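Local atomic coordinates of MutT related protein (Methanosarcina mazei, PDB entry 3GRN), a protein that is probably a Nudix-family hydrolase, related to MutT, whose natural substrate is not established. Residues K5-V11 and E82-I88; E21-R27 and H105-V111; K52-A56 and M67-D71; L113-L117 and F130-D134. One frame throughout, in Å; residues are numbered along the deposited sequence. Where two conformers were deposited one is given.

How the contacts relate
From the N terminus, strand 7-16 enters the central mixed sheet, and contact 1 closes the first long loop by pairing it with strand 84-94. Contact 2 starts inside that loop and ends beyond it, joining strand 22-27 to the edge strand 105-111, so the two strand pairings cross along the chain on opposite sides of its centre. Contact 3, a short closure between helix 51-63 and the segment after it, falls within both loops and touches contact 1 where Val-11 packs on Val-55. Contact 4 follows in series, tying helix 113-116 to helix 124-137; it meets contact 2 through Phe-22 and Val-111, which pack on Ile-116, with Phe-22 also against Phe-130.

Contact 1: K5-V11 and E82-I88; sequences KPYIISV and EKKVIAI
Residues 7-11 and 84-88 are extended, neighbouring strands running parallel, axes 4.5 Å apart at closest and 30° from each other. The register runs from Tyr-7 beside Lys-84 to Val-11 beside Ile-88. Ile-8 and Ser-10 each bond through N and O to the residues flanking their partner, as parallel strands do: Ile-8 N to Lys-84 O, Ile-86 N to Ile-8 O and Ser-10 N to Ile-86 O, each 2.9 Å, and Ile-88 N to Ser-10 O, 3.0 Å; Lys-84 N to Pro-6 O, 2.8 Å, precedes them. This parallel pairing belongs to the mixed sheet of the Nudix fold, strand 84-94 joining strand 7-16 to edge strand 72-79. On the face of Tyr-7, Ile-9 and Val-11, Lys-84 (chi1 m, chi2 t, chi3 p, chi4 t) donates from NZ to OH of Tyr-7 (chi1 m, chi2 -91°) at 3.2 Å, Tyr-7 CD1 meets Ile-86 CD1 (3.7 Å), and helix 51-63 packs through Leu-51. On the other, Ile-8 (chi1 p) sets CG1 3.9 Å from Val-85 CG2.

Contact 2: E21-R27 and H105-V111; sequences EFLLLRR and HIEYSWV
Arg-26, His-105 and Trp-110 lose the most surface where strand 22-27 runs antiparallel to strand 107-111, the axes 4.6 Å apart at closest and 152° between their directions. Arg-26 (chi1 t, chi2 t, chi3 p) reaches Glu-107 in a salt bridge, NE to OE2 2.7 Å; its NH2 turns to Glu-29. Its backbone also bonds twice, Arg-26 N to Glu-107 O and Ile-106 N to Arg-26 O, each 2.8 Å. The chain turns a corner at Ile-106, and His-105 before it (chi1 m) lays its ring against Leu-25, whose CD1 makes a CH-pi contact 3.7 Å from the ring centroid.

This pairing adds strand 105-111 as an edge of the mixed Nudix sheet, beside strand 22-27, which also bonds to strand 38-44. Phe-22 with Val-111 and Leu-24 with Ser-109 are hydrogen-bonded pairs: Phe-22 N to Val-111 O 2.7 Å, Val-111 N to Phe-22 O 2.8 Å, Leu-24 N to Ser-109 O 2.8 Å, Ser-109 N to Leu-24 O 3.0 Å. Leu-23 with Trp-110 and Leu-25 with Tyr-108 are non-hydrogen-bonded. Trp-110 (chi1 m, chi2 96°) takes Leu-23 CB over its six-membered ring, 4.0 Å from the centroid, and Leu-25 CD2 meets Tyr-108 CB at 3.7 Å. On the opposite face, with Phe-22 and Ser-109, Leu-24 CD1 lies 3.9 Å from Val-111 CG2.

Contact 3: K52-A56 and M67-D71; sequences KEGVA and MVPGD
The helix of the Nudix box, the signature that residues 43-64 of this MutT relative match, here meets the segment that leads from it into strand 72-79. Residues 52-56 are regular helix, with Ala-56 N bonded to Lys-52 O (3.2 Å); residues 67-71 form neither helix nor strand and pass beside it, Pro-69 CA 6.1 Å from Lys-52 CA and Met-67 CA 5.8 Å from Ala-56 CA. Lys-52 (chi1 m, the rest t) stretches its chain past Pro-69, CG to Pro-69 CB 3.9 Å, so that NZ donates to two successive carbonyls, Gly-70 O at 3.0 Å and Pro-69 O at 3.2 Å. One turn along, Val-55 (chi1 p) supplies the apolar centre: its CG1 lies 3.5 Å from Met-67 CE and 3.5 Å from Pro-69 CG. Met-67 (chi1 p, chi2 t, chi3 t) points toward the helix and also touches Ala-13 of strand 7-16. Ala-56 CB packs 3.6 Å from Met-67 O, and a water joins the backbones, donating to Ala-56 O (2.7 Å) and accepting from Met-67 N (2.9 Å). Val-55 also rests on Val-11, Ala-13 and Phe-90, so the contact fastens the returning chain where helix meets sheet, in the loop-helix-loop Nudix motif packed on the sheet of the Nudix fold.

Contact 4: L113-L117 and F130-D134; sequences LEKIL and FERFD
Apolar packing dominates this meeting of the short helix 113-116 with a turn of helix 124-137. The two segments approach to 7.4 Å between Leu-113 CA and Phe-130 CA and 7.1 Å between Leu-117 CA and Glu-131 CA; Leu-117, whose N still bonds Leu-113 O at 2.9 Å, is the first residue to leave helical geometry, at phi/psi -86/61°. Phe-130 (chi1 m, chi2 -79°) is the main apolar partner. Leu-113 (chi1 t, chi2 p) brings CD1 to 3.8 Å from Phe-130 CD1, Ile-116 CG2 lies 3.7 Å from Phe-130 CD2, and Leu-117 CD2 sits 4.1 Å from Phe-130 CB.

The aromatic component is a CH-pi contact: Ile-116 (chi1 m, chi2 t) places CD1 over the Phe-130 ring, 3.9 Å from its centroid. Phe-22 of strand 22-27 adds an edge-to-face stack with the same ring.

At the polar margin, leucine methyls make plain van der Waals contacts, Leu-113 CD2 to OD1 of Asp-134 (chi1 t) at 3.3 Å and Leu-117 CD2 to Glu-131 N at 3.7 Å. Phe-130 also reaches Leu-14 of strand 7-16, placing this helix-helix packing against the sheet, as in the Nudix alpha/beta/alpha sandwich.

Contact 1: K5-V11 and E82-I88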
# COMPACT_ATOMS: atom_id res chain seq x y z
N LYS A 5 -16.71 -9.10 -14.43
CA LYS A 5 -15.89 -8.26 -13.58
C LYS A 5 -15.88 -8.85 -12.16
O LYS A 5 -16.96 -9.11 -11.62
CB LYS A 5 -16.49 -6.86 -13.57
CG LYS A 5 -15.66 -5.82 -12.90
CD LYS A 5 -16.34 -4.45 -12.99
CE LYS A 5 -16.31 -3.92 -14.44
NZ LYS A 5 -16.72 -2.48 -14.48
N PRO A 6 -14.68 -9.07 -11.58
CA PRO A 6 -14.58 -9.70 -10.25
C PRO A 6 -15.03 -8.76 -9.14
O PRO A 6 -14.99 -7.52 -9.31
CB PRO A 6 -13.09 -9.96 -10.10
CG PRO A 6 -12.44 -8.89 -10.93
CD PRO A 6 -13.36 -8.74 -12.12
N TYR A 7 -15.47 -9.35 -8.03
CA TYR A 7 -15.74 -8.59 -6.79
C TYR A 7 -14.53 -8.66 -5.89
O TYR A 7 -13.83 -9.69 -5.86
CB TYR A 7 -16.94 -9.16 -6.03
CG TYR A 7 -18.28 -8.85 -6.63
CD1 TYR A 7 -18.99 -7.71 -6.23
CD2 TYR A 7 -18.87 -9.71 -7.56
CE1 TYR A 7 -20.24 -7.42 -6.77
CE2 TYR A 7 -20.12 -9.44 -8.11
CZ TYR A 7 -20.80 -8.28 -7.72
OH TYR A 7 -22.03 -7.99 -8.26
N ILE A 8 -14.27 -7.58 -5.13
CA ILE A 8 -13.28 -7.60 -4.07
C ILE A 8 -13.91 -7.02 -2.81
O ILE A 8 -14.91 -6.28 -2.91
CB ILE A 8 -11.98 -6.84 -4.41
CG1 ILE A 8 -12.25 -5.34 -4.54
CG2 ILE A 8 -11.31 -7.44 -5.69
CD1 ILE A 8 -11.08 -4.46 -4.23
N ILE A 9 -13.36 -7.41 -1.65
CA ILE A 9 -13.84 -6.90 -0.36
C ILE A 9 -12.86 -5.83 0.13
O ILE A 9 -11.63 -6.04 0.13
CB ILE A 9 -13.97 -8.05 0.72
CG1 ILE A 9 -14.79 -9.24 0.20
CG2 ILE A 9 -14.53 -7.49 2.07
CD1 ILE A 9 -16.22 -8.89 -0.20
N SER A 10 -13.41 -4.70 0.54
CA SER A 10 -12.62 -3.63 1.14
C SER A 10 -13.21 -3.27 2.48
O SER A 10 -14.35 -3.65 2.78
CB SER A 10 -12.56 -2.40 0.23
OG SER A 10 -11.81 -2.67 -0.94
N VAL A 11 -12.42 -2.60 3.30
CA VAL A 11 -12.88 -2.09 4.60
C VAL A 11 -12.51 -0.62 4.78
O VAL A 11 -11.43 -0.18 4.38
CB VAL A 11 -12.33 -2.94 5.77
CG1 VAL A 11 -13.00 -4.31 5.80
CG2 VAL A 11 -10.80 -3.13 5.64
N GLU A 82 -12.11 -2.06 -13.32
CA GLU A 82 -11.64 -3.45 -13.40
C GLU A 82 -12.14 -4.39 -12.31
O GLU A 82 -11.85 -5.58 -12.37
CB GLU A 82 -10.12 -3.51 -13.57
CG GLU A 82 -9.36 -3.30 -12.31
CD GLU A 82 -8.00 -2.69 -12.56
OE1 GLU A 82 -7.35 -3.05 -13.58
OE2 GLU A 82 -7.58 -1.84 -11.74
N LYS A 83 -12.92 -3.86 -11.37
CA LYS A 83 -13.50 -4.68 -10.30
C LYS A 83 -14.72 -3.98 -9.68
O LYS A 83 -14.86 -2.76 -9.81
CB LYS A 83 -12.46 -4.96 -9.21
CG LYS A 83 -11.99 -3.70 -8.46
CD LYS A 83 -10.62 -3.91 -7.87
CE LYS A 83 -9.98 -2.58 -7.54
NZ LYS A 83 -9.45 -1.94 -8.78
N LYS A 84 -15.57 -4.76 -9.01
CA LYS A 84 -16.63 -4.23 -8.16
C LYS A 84 -16.20 -4.35 -6.71
O LYS A 84 -15.70 -5.39 -6.29
CB LYS A 84 -17.94 -5.00 -8.37
CG LYS A 84 -18.50 -4.86 -9.83
CD LYS A 84 -19.88 -5.48 -10.01
CE LYS A 84 -20.99 -4.48 -9.66
NZ LYS A 84 -22.37 -5.08 -9.66
N VAL A 85 -16.43 -3.29 -5.94
CA VAL A 85 -16.00 -3.26 -4.57
C VAL A 85 -17.21 -3.44 -3.63
O VAL A 85 -18.25 -2.81 -3.79
CB VAL A 85 -15.24 -1.96 -4.27
CG1 VAL A 85 -14.88 -1.86 -2.80
CG2 VAL A 85 -13.97 -1.87 -5.18
N ILE A 86 -17.07 -4.36 -2.69
CA ILE A 86 -18.04 -4.48 -1.60
C ILE A 86 -17.25 -4.06 -0.37
O ILE A 86 -16.25 -4.71 -0.01
CB ILE A 86 -18.48 -5.94 -1.36
CG1 ILE A 86 -19.24 -6.51 -2.56
CG2 ILE A 86 -19.35 -6.02 -0.09
CD1 ILE A 86 -19.22 -8.05 -2.60
N ALA A 87 -17.67 -2.96 0.25
CA ALA A 87 -16.88 -2.40 1.34
C ALA A 87 -17.68 -2.34 2.64
O ALA A 87 -18.86 -1.95 2.65
CB ALA A 87 -16.37 -1.06 0.99
N ILE A 88 -17.04 -2.76 3.72
CA ILE A 88 -17.67 -2.74 5.04
C ILE A 88 -17.04 -1.60 5.83
O ILE A 88 -15.80 -1.45 5.88
CB ILE A 88 -17.58 -4.11 5.77
CG1 ILE A 88 -18.28 -5.22 4.96
CG2 ILE A 88 -18.25 -4.05 7.13
CD1 ILE A 88 -17.40 -5.92 3.94

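Contact 2: E21-R27 and H105-V111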
# COMPACT_ATOMS: atom_id res chain seq x y z
N GLU A 21 -15.84 15.45 14.11
CA GLU A 21 -15.61 15.56 12.67
C GLU A 21 -14.89 14.30 12.18
O GLU A 21 -14.07 13.75 12.91
CB GLU A 21 -14.75 16.77 12.33
CG GLU A 21 -15.32 18.13 12.77
CD GLU A 21 -14.32 19.25 12.62
OE1 GLU A 21 -13.14 19.07 13.03
OE2 GLU A 21 -14.70 20.33 12.10
N PHE A 22 -15.19 13.87 10.96
CA PHE A 22 -14.65 12.62 10.40
C PHE A 22 -13.35 12.81 9.63
O PHE A 22 -13.19 13.77 8.89
CB PHE A 22 -15.67 11.96 9.47
CG PHE A 22 -16.93 11.53 10.16
CD1 PHE A 22 -17.03 10.28 10.75
CD2 PHE A 22 -18.03 12.38 10.22
CE1 PHE A 22 -18.20 9.88 11.40
CE2 PHE A 22 -19.20 12.00 10.87
CZ PHE A 22 -19.29 10.74 11.45
N LEU A 23 -12.46 11.84 9.76
CA LEU A 23 -11.18 11.87 9.06
C LEU A 23 -11.36 11.46 7.60
O LEU A 23 -11.75 10.31 7.31
CB LEU A 23 -10.17 10.94 9.75
CG LEU A 23 -8.77 10.89 9.11
CD1 LEU A 23 -8.10 12.25 8.94
CD2 LEU A 23 -7.85 9.89 9.84
N LEU A 24 -11.06 12.39 6.69
CA LEU A 24 -10.98 12.08 5.26
C LEU A 24 -9.55 12.25 4.75
O LEU A 24 -8.80 13.07 5.28
CB LEU A 24 -11.94 12.93 4.43
CG LEU A 24 -13.38 13.03 4.88
CD1 LEU A 24 -14.18 13.81 3.85
CD2 LEU A 24 -13.98 11.67 5.09
N LEU A 25 -9.20 11.49 3.73
CA LEU A 25 -7.86 11.52 3.16
C LEU A 25 -7.98 11.72 1.67
O LEU A 25 -8.85 11.12 1.04
CB LEU A 25 -7.19 10.17 3.40
CG LEU A 25 -7.19 9.59 4.81
CD1 LEU A 25 -6.51 8.20 4.77
CD2 LEU A 25 -6.45 10.52 5.72
N ARG A 26 -7.09 12.52 1.08
CA ARG A 26 -7.10 12.69 -0.38
C ARG A 26 -6.06 11.81 -1.02
O ARG A 26 -4.90 11.89 -0.65
CB ARG A 26 -6.90 14.15 -0.77
CG ARG A 26 -7.07 14.35 -2.26
CD ARG A 26 -7.33 15.78 -2.64
NE ARG A 26 -6.10 16.52 -2.86
CZ ARG A 26 -5.39 16.53 -3.99
NH1 ARG A 26 -4.29 17.26 -4.07
NH2 ARG A 26 -5.75 15.80 -5.05
N ARG A 27 -6.46 11.02 -2.01
CA ARG A 27 -5.63 10.00 -2.64
C ARG A 27 -4.54 10.63 -3.52
O ARG A 27 -4.77 11.68 -4.11
CB ARG A 27 -6.48 9.06 -3.47
CG ARG A 27 -7.51 8.27 -2.68
CD ARG A 27 -8.46 7.45 -3.58
NE ARG A 27 -7.78 6.40 -4.34
CZ ARG A 27 -7.45 5.20 -3.86
NH1 ARG A 27 -7.72 4.88 -2.60
NH2 ARG A 27 -6.82 4.32 -4.63
N HIS A 105 -1.60 8.86 0.09
CA HIS A 105 -2.43 10.04 0.26
C HIS A 105 -1.63 11.32 0.37
O HIS A 105 -0.51 11.31 0.90
CB HIS A 105 -3.36 9.93 1.48
CG HIS A 105 -4.32 8.78 1.41
ND1 HIS A 105 -4.07 7.57 2.02
CD2 HIS A 105 -5.52 8.66 0.80
CE1 HIS A 105 -5.08 6.75 1.79
NE2 HIS A 105 -5.98 7.39 1.06
N ILE A 106 -2.18 12.43 -0.13
CA ILE A 106 -1.43 13.71 -0.15
C ILE A 106 -1.84 14.72 0.91
O ILE A 106 -1.04 15.58 1.29
CB ILE A 106 -1.44 14.37 -1.55
CG1 ILE A 106 -2.85 14.43 -2.14
CG2 ILE A 106 -0.45 13.65 -2.48
CD1 ILE A 106 -2.86 14.25 -3.66
N GLU A 107 -3.07 14.61 1.38
CA GLU A 107 -3.55 15.44 2.48
C GLU A 107 -4.68 14.79 3.25
O GLU A 107 -5.24 13.78 2.82
CB GLU A 107 -3.97 16.84 2.02
CG GLU A 107 -4.91 16.88 0.84
CD GLU A 107 -4.89 18.24 0.13
OE1 GLU A 107 -4.51 19.25 0.76
OE2 GLU A 107 -5.25 18.28 -1.06
N TYR A 108 -5.00 15.38 4.39
CA TYR A 108 -6.12 14.91 5.19
C TYR A 108 -6.89 16.10 5.70
O TYR A 108 -6.40 17.22 5.69
CB TYR A 108 -5.65 14.04 6.36
CG TYR A 108 -4.90 14.79 7.44
CD1 TYR A 108 -5.58 15.40 8.50
CD2 TYR A 108 -3.51 14.93 7.37
CE1 TYR A 108 -4.90 16.10 9.49
CE2 TYR A 108 -2.82 15.63 8.35
CZ TYR A 108 -3.52 16.23 9.41
OH TYR A 108 -2.86 16.93 10.40
N SER A 109 -8.09 15.81 6.21
CA SER A 109 -8.97 16.81 6.75
C SER A 109 -9.96 16.16 7.67
O SER A 109 -10.42 15.04 7.41
CB SER A 109 -9.69 17.55 5.62
OG SER A 109 -10.45 18.62 6.15
N TRP A 110 -10.26 16.86 8.77
CA TRP A 110 -11.29 16.47 9.72
C TRP A 110 -12.55 17.25 9.33
O TRP A 110 -12.61 18.47 9.51
CB TRP A 110 -10.86 16.78 11.15
CG TRP A 110 -9.67 16.02 11.64
CD1 TRP A 110 -8.36 16.45 11.65
CD2 TRP A 110 -9.66 14.70 12.20
NE1 TRP A 110 -7.54 15.46 12.17
CE2 TRP A 110 -8.31 14.39 12.53
CE3 TRP A 110 -10.65 13.74 12.45
CZ2 TRP A 110 -7.94 13.16 13.10
CZ3 TRP A 110 -10.28 12.53 13.02
CH2 TRP A 110 -8.93 12.25 13.34
N VAL A 111 -13.53 16.54 8.78
CA VAL A 111 -14.71 17.17 8.18
C VAL A 111 -16.01 16.78 8.92
O VAL A 111 -16.23 15.61 9.22
CB VAL A 111 -14.83 16.84 6.66
CG1 VAL A 111 -15.89 17.71 6.02
CG2 VAL A 111 -13.50 17.03 5.93

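Contact 3: K52-A56 and M67-D71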
# COMPACT_ATOMS: atom_id res chain seq x y z
N LYS A 52 -11.83 -7.11 10.68
CA LYS A 52 -11.35 -6.22 11.73
C LYS A 52 -9.82 -6.11 11.76
O LYS A 52 -9.29 -5.03 12.06
CB LYS A 52 -11.91 -6.63 13.10
CG LYS A 52 -13.34 -6.09 13.33
CD LYS A 52 -13.77 -6.12 14.80
CE LYS A 52 -15.18 -5.59 14.94
NZ LYS A 52 -15.48 -5.19 16.36
N GLU A 53 -9.12 -7.19 11.41
CA GLU A 53 -7.65 -7.16 11.28
C GLU A 53 -7.30 -6.25 10.11
O GLU A 53 -6.40 -5.43 10.21
CB GLU A 53 -7.07 -8.56 11.03
CG GLU A 53 -6.85 -9.42 12.27
CD GLU A 53 -6.68 -10.93 11.98
OE1 GLU A 53 -6.77 -11.38 10.81
OE2 GLU A 53 -6.46 -11.69 12.95
N GLY A 54 -8.03 -6.42 9.01
CA GLY A 54 -7.85 -5.60 7.83
C GLY A 54 -8.01 -4.11 8.07
O GLY A 54 -7.18 -3.31 7.64
N VAL A 55 -9.07 -3.73 8.76
CA VAL A 55 -9.31 -2.30 8.91
C VAL A 55 -8.27 -1.68 9.85
O VAL A 55 -7.79 -0.58 9.56
CB VAL A 55 -10.79 -1.97 9.24
CG1 VAL A 55 -11.15 -2.43 10.62
CG2 VAL A 55 -11.11 -0.51 8.96
N ALA A 56 -7.88 -2.38 10.91
CA ALA A 56 -6.83 -1.84 11.81
C ALA A 56 -5.49 -1.68 11.07
O ALA A 56 -4.82 -0.66 11.23
CB ALA A 56 -6.69 -2.70 13.06
N MET A 67 -5.93 1.69 16.08
CA MET A 67 -7.34 1.58 16.42
C MET A 67 -7.72 0.12 16.69
O MET A 67 -7.21 -0.79 16.04
CB MET A 67 -8.20 2.22 15.31
CG MET A 67 -8.55 1.29 14.11
SD MET A 67 -10.14 1.76 13.42
CE MET A 67 -10.26 0.55 12.17
N VAL A 68 -8.60 -0.09 17.66
CA VAL A 68 -9.34 -1.34 17.74
C VAL A 68 -10.75 -1.05 17.20
O VAL A 68 -11.45 -0.18 17.72
CB VAL A 68 -9.30 -2.02 19.16
CG1 VAL A 68 -9.56 -1.04 20.29
CG2 VAL A 68 -10.26 -3.22 19.23
N PRO A 69 -11.11 -1.72 16.10
CA PRO A 69 -12.38 -1.43 15.42
C PRO A 69 -13.56 -1.73 16.32
O PRO A 69 -13.56 -2.76 17.00
CB PRO A 69 -12.37 -2.39 14.23
CG PRO A 69 -10.94 -2.81 14.07
CD PRO A 69 -10.35 -2.78 15.42
N GLY A 70 -14.54 -0.83 16.32
CA GLY A 70 -15.77 -1.02 17.08
C GLY A 70 -16.81 -1.70 16.20
O GLY A 70 -16.49 -2.57 15.38
N ASP A 71 -18.05 -1.29 16.33
CA ASP A 71 -19.13 -1.96 15.62
C ASP A 71 -19.10 -1.63 14.11
O ASP A 71 -18.53 -0.63 13.69
CB ASP A 71 -20.48 -1.54 16.20
CG ASP A 71 -20.64 -1.94 17.65
OD1 ASP A 71 -20.18 -3.04 18.04
OD2 ASP A 71 -21.25 -1.15 18.41
O HOH W 1 -4.92 0.78 13.48

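Contact 4: L113-L117 and F130-D134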
# COMPACT_ATOMS: atom_id res chain seq x y z
N LEU A 113 -20.08 16.16 9.41
CA LEU A 113 -21.15 15.54 8.62
C LEU A 113 -21.88 16.53 7.72
O LEU A 113 -22.11 16.23 6.55
CB LEU A 113 -22.15 14.84 9.54
CG LEU A 113 -23.31 14.08 8.90
CD1 LEU A 113 -22.81 12.89 8.08
CD2 LEU A 113 -24.22 13.62 10.01
N GLU A 114 -22.22 17.69 8.27
CA GLU A 114 -22.85 18.77 7.48
C GLU A 114 -22.05 19.12 6.23
O GLU A 114 -22.62 19.19 5.14
CB GLU A 114 -23.06 20.02 8.34
CG GLU A 114 -23.94 21.07 7.68
CD GLU A 114 -23.68 22.49 8.18
OE1 GLU A 114 -24.53 23.36 7.92
OE2 GLU A 114 -22.62 22.73 8.81
N LYS A 115 -20.74 19.33 6.38
CA LYS A 115 -19.91 19.68 5.23
C LYS A 115 -19.75 18.50 4.27
O LYS A 115 -19.65 18.70 3.06
CB LYS A 115 -18.52 20.22 5.63
CG LYS A 115 -18.47 21.21 6.79
CD LYS A 115 -19.13 22.55 6.51
CE LYS A 115 -19.02 23.45 7.74
NZ LYS A 115 -20.10 24.47 7.79
N ILE A 116 -19.70 17.27 4.82
CA ILE A 116 -19.71 16.06 3.99
C ILE A 116 -20.96 16.01 3.09
O ILE A 116 -20.87 15.76 1.88
CB ILE A 116 -19.56 14.75 4.84
CG1 ILE A 116 -18.15 14.64 5.44
CG2 ILE A 116 -19.88 13.54 4.00
CD1 ILE A 116 -18.00 13.56 6.53
N LEU A 117 -22.12 16.28 3.69
CA LEU A 117 -23.37 16.41 2.94
C LEU A 117 -23.50 17.86 2.42
O LEU A 117 -24.43 18.59 2.78
CB LEU A 117 -24.56 16.02 3.83
CG LEU A 117 -24.48 14.71 4.62
CD1 LEU A 117 -25.56 14.63 5.69
CD2 LEU A 117 -24.52 13.49 3.70
N PHE A 130 -22.89 8.33 3.97
CA PHE A 130 -23.03 9.27 5.09
C PHE A 130 -24.46 9.75 5.26
O PHE A 130 -24.90 9.97 6.38
CB PHE A 130 -22.09 10.45 4.94
CG PHE A 130 -20.69 10.17 5.42
CD1 PHE A 130 -20.40 10.20 6.78
CD2 PHE A 130 -19.67 9.89 4.51
CE1 PHE A 130 -19.11 9.97 7.23
CE2 PHE A 130 -18.37 9.66 4.96
CZ PHE A 130 -18.09 9.69 6.32
N GLU A 131 -25.20 9.87 4.16
CA GLU A 131 -26.61 10.23 4.23
C GLU A 131 -27.42 9.13 4.92
O GLU A 131 -28.28 9.41 5.75
CB GLU A 131 -27.16 10.52 2.83
CG GLU A 131 -28.03 11.78 2.75
CD GLU A 131 -29.12 11.85 3.81
OE1 GLU A 131 -30.02 10.98 3.81
OE2 GLU A 131 -29.07 12.77 4.66
N ARG A 132 -27.10 7.88 4.60
CA ARG A 132 -27.72 6.71 5.21
C ARG A 132 -27.30 6.54 6.68
O ARG A 132 -28.14 6.31 7.54
CB ARG A 132 -27.37 5.48 4.35
CG ARG A 132 -27.79 4.12 4.87
CD ARG A 132 -27.59 3.04 3.78
NE ARG A 132 -26.19 2.85 3.35
CZ ARG A 132 -25.69 3.24 2.18
NH1 ARG A 132 -26.47 3.87 1.30
NH2 ARG A 132 -24.42 3.03 1.87
N PHE A 133 -26.00 6.67 6.96
CA PHE A 133 -25.47 6.61 8.33
C PHE A 133 -26.15 7.62 9.26
O PHE A 133 -26.51 7.29 10.39
CB PHE A 133 -23.96 6.84 8.31
CG PHE A 133 -23.30 6.74 9.65
CD1 PHE A 133 -23.10 5.49 10.25
CD2 PHE A 133 -22.85 7.89 10.31
CE1 PHE A 133 -22.46 5.40 11.49
CE2 PHE A 133 -22.21 7.80 11.54
CZ PHE A 133 -22.03 6.55 12.13
N ASP A 134 -26.31 8.85 8.76
CA ASP A 134 -26.94 9.95 9.50
C ASP A 134 -28.38 9.62 9.90
O ASP A 134 -28.79 9.85 11.04
CB ASP A 134 -26.90 11.23 8.65
CG ASP A 134 -27.52 12.45 9.35
OD1 ASP A 134 -27.31 12.63 10.57
OD2 ASP A 134 -28.20 13.24 8.66